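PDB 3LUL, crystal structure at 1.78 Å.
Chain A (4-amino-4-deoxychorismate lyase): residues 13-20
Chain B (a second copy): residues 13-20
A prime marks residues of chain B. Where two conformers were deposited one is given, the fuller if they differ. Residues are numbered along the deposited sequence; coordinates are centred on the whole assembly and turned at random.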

# COMPACT_ATOMS: atom_id res chain seq x y z
N MSE A 13 -23.59 -6.16 16.03
CA MSE A 13 -23.51 -4.71 16.07
C MSE A 13 -22.58 -4.14 14.96
O MSE A 13 -23.07 -3.55 14.00
CB MSE A 13 -23.09 -4.25 17.48
N THR A 14 -21.27 -4.37 15.07
CA THR A 14 -20.25 -3.66 14.24
C THR A 14 -20.25 -3.94 12.71
O THR A 14 -20.22 -5.09 12.29
CB THR A 14 -18.79 -3.91 14.77
OG1 THR A 14 -18.55 -3.04 15.89
CG2 THR A 14 -17.75 -3.63 13.71
N PRO A 15 -20.21 -2.88 11.87
CA PRO A 15 -20.21 -3.09 10.40
C PRO A 15 -18.84 -3.44 9.80
O PRO A 15 -17.81 -3.17 10.43
CB PRO A 15 -20.68 -1.74 9.86
CG PRO A 15 -20.49 -0.74 11.00
CD PRO A 15 -20.07 -1.45 12.22
N SER A 16 -18.83 -4.04 8.61
CA SER A 16 -17.57 -4.14 7.84
C SER A 16 -17.78 -4.16 6.33
O SER A 16 -18.88 -4.04 5.83
CB SER A 16 -16.69 -5.35 8.29
OG SER A 16 -15.31 -5.19 7.88
N PHE A 17 -16.66 -4.30 5.63
CA PHE A 17 -16.65 -4.26 4.18
C PHE A 17 -16.71 -5.68 3.64
O PHE A 17 -16.09 -6.55 4.21
CB PHE A 17 -15.35 -3.57 3.72
CG PHE A 17 -15.19 -2.16 4.19
CD1 PHE A 17 -15.85 -1.12 3.55
CD2 PHE A 17 -14.37 -1.85 5.25
CE1 PHE A 17 -15.71 0.20 3.99
CE2 PHE A 17 -14.23 -0.54 5.69
CZ PHE A 17 -14.91 0.49 5.05
N GLY A 18 -17.41 -5.91 2.54
CA GLY A 18 -17.47 -7.20 1.89
C GLY A 18 -16.22 -7.57 1.10
O GLY A 18 -15.45 -6.69 0.69
N ILE A 19 -16.06 -8.87 0.84
CA ILE A 19 -14.80 -9.38 0.28
C ILE A 19 -14.56 -8.91 -1.16
O ILE A 19 -13.42 -8.91 -1.62
CB ILE A 19 -14.75 -10.94 0.35
CG1 ILE A 19 -13.32 -11.47 0.24
CG2 ILE A 19 -15.64 -11.55 -0.75
CD1 ILE A 19 -12.33 -10.87 1.22
N ASP A 20 -15.65 -8.55 -1.86
CA ASP A 20 -15.60 -7.92 -3.19
C ASP A 20 -15.26 -6.42 -3.16
O ASP A 20 -15.14 -5.79 -4.18
CB ASP A 20 -16.94 -8.13 -3.94
CG ASP A 20 -18.18 -7.63 -3.16
OD1 ASP A 20 -18.10 -7.25 -1.96
OD2 ASP A 20 -19.29 -7.70 -3.75
N MSE B 13 -23.62 -15.01 2.60
CA MSE B 13 -22.91 -16.25 2.91
C MSE B 13 -21.39 -16.20 2.68
O MSE B 13 -20.67 -17.03 3.22
CB MSE B 13 -23.52 -17.43 2.12
N THR B 14 -20.91 -15.23 1.88
CA THR B 14 -19.46 -15.07 1.65
C THR B 14 -18.76 -14.50 2.89
O THR B 14 -19.28 -13.58 3.54
CB THR B 14 -19.15 -14.11 0.47
OG1 THR B 14 -20.24 -14.11 -0.47
CG2 THR B 14 -17.87 -14.53 -0.25
N PRO B 15 -17.58 -15.06 3.24
CA PRO B 15 -16.88 -14.52 4.40
C PRO B 15 -16.16 -13.22 4.09
O PRO B 15 -15.79 -12.98 2.92
CB PRO B 15 -15.86 -15.62 4.75
CG PRO B 15 -15.59 -16.30 3.48
CD PRO B 15 -16.84 -16.17 2.62
N SER B 16 -15.96 -12.38 5.11
CA SER B 16 -15.03 -11.25 5.00
C SER B 16 -14.29 -11.01 6.32
O SER B 16 -14.50 -11.72 7.29
CB SER B 16 -15.76 -9.97 4.57
OG SER B 16 -14.84 -9.00 4.04
N PHE B 17 -13.43 -9.99 6.31
CA PHE B 17 -12.61 -9.63 7.47
C PHE B 17 -13.31 -8.57 8.31
O PHE B 17 -13.97 -7.69 7.78
CB PHE B 17 -11.27 -9.10 6.98
CG PHE B 17 -10.49 -10.08 6.13
CD1 PHE B 17 -9.86 -11.17 6.70
CD2 PHE B 17 -10.38 -9.89 4.74
CE1 PHE B 17 -9.13 -12.06 5.92
CE2 PHE B 17 -9.65 -10.75 3.97
CZ PHE B 17 -9.03 -11.86 4.55
N GLY B 18 -13.16 -8.64 9.63
CA GLY B 18 -13.86 -7.73 10.55
C GLY B 18 -13.11 -6.40 10.56
O GLY B 18 -11.95 -6.32 10.16
N ILE B 19 -13.76 -5.36 11.04
CA ILE B 19 -13.23 -4.00 10.89
C ILE B 19 -12.00 -3.76 11.78
O ILE B 19 -11.24 -2.87 11.53
CB ILE B 19 -14.31 -2.95 11.19
CG1 ILE B 19 -13.92 -1.57 10.63
CG2 ILE B 19 -14.61 -2.93 12.68
CD1 ILE B 19 -13.70 -1.56 9.12
N ASP B 20 -11.83 -4.58 12.81
CA ASP B 20 -10.63 -4.54 13.67
C ASP B 20 -9.42 -5.31 13.11
O ASP B 20 -8.39 -5.42 13.80
CB ASP B 20 -10.97 -5.08 15.07
CG ASP B 20 -11.44 -6.56 15.05
OD1 ASP B 20 -11.79 -7.07 13.95
OD2 ASP B 20 -11.48 -7.21 16.12
O HOH W 1 -16.53 -5.91 11.67
O HOH W 2 -18.10 -10.75 1.94

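Two reciprocal hydrogen bonds form the polar centre of this contact. Ser16 OG donates to Phe17′ O at 2.8 Å, and Ser16′ OG donates to Phe17 O, also at 2.8 Å. Both serines have CA-to-CB directed toward the other stretch and share the same t rotamer, with chi1 at -161° in each chain, so the two copies meet the same demand in the same way. Serine suits the position because its hydroxyl lies one carbon from the backbone and can reach a main-chain carbonyl while the chains remain close: in the nearest CA pairs, Ser16 CA lies 5.3 Å from Ile19′ CA and Ile19 CA lies 5.1 Å from Ser16′ CA. Because the acceptors are main-chain oxygens, these bonds depend on the path of the backbone at residue 17 rather than on the phenylalanine side chain.

A short distance alone does not establish a further bond here. Ile19 N lies 3.4 Å from Ser16′ OG, but the angle is poor and the pair is not hydrogen-bonded. The amide is instead served by solvent: Ile19 N donates to water 2 at 3.0 Å, and that water in turn donates weakly to Pro15′ O at 3.4 Å. The counterpart bridge runs through water 1, which accepts from Ile19′ N at 2.9 Å and donates to Pro15 O at 3.3 Å. Each water thus links an amide of one chain to a carbonyl of the other, close to a direct serine bond.

Around this polar centre lies the apolar packing. Ile19 and Ile19′ give up the most surface to the opposing stretch, 87 and 85 Å², out of 431 Å² buried in total over both sides. Both point CA-to-CB toward the partner and adopt chi1 t and chi2 p. CD1 meets the partner's aromatic ring: Phe17 CE2 to Ile19′ CD1 is 3.6 Å, and Ile19 CD1 to Phe17′ CE2 is 3.8 Å. Both approaches are oblique to the ring. In both phenylalanines, rotamer m, CA-to-CB runs sideways to the other stretch, though the end of Phe17′ comes nearer; both are buried in the assembly, a setting suited to a large hydrocarbon ring.

The gamma branch of isoleucine makes a second apolar contact. Thr14 CG2 approaches Ile19′ CG2 to 3.4 Å, while Ile19 CG2 and Thr14′ CG2 are 3.8 Å apart. Threonine presents a methyl group here, although its chi1 differs between chains, -80° (m) in Thr14 and -27° in Thr14′, the latter between wells. The beta carbon is also engaged, with Ile19 CB 3.4 Å from Pro15′ O and Ile19′ CB 3.6 Å from Pro15 O. In both prolines CA-to-CB points away from the other stretch, and the closest approach is made through the carbonyl oxygen.

Gly18 and Gly18′ contribute just 5 Å² each. An ideal CB on Gly18 would point away from the partner and clash with Asp20 OD1 at 3.0 Å.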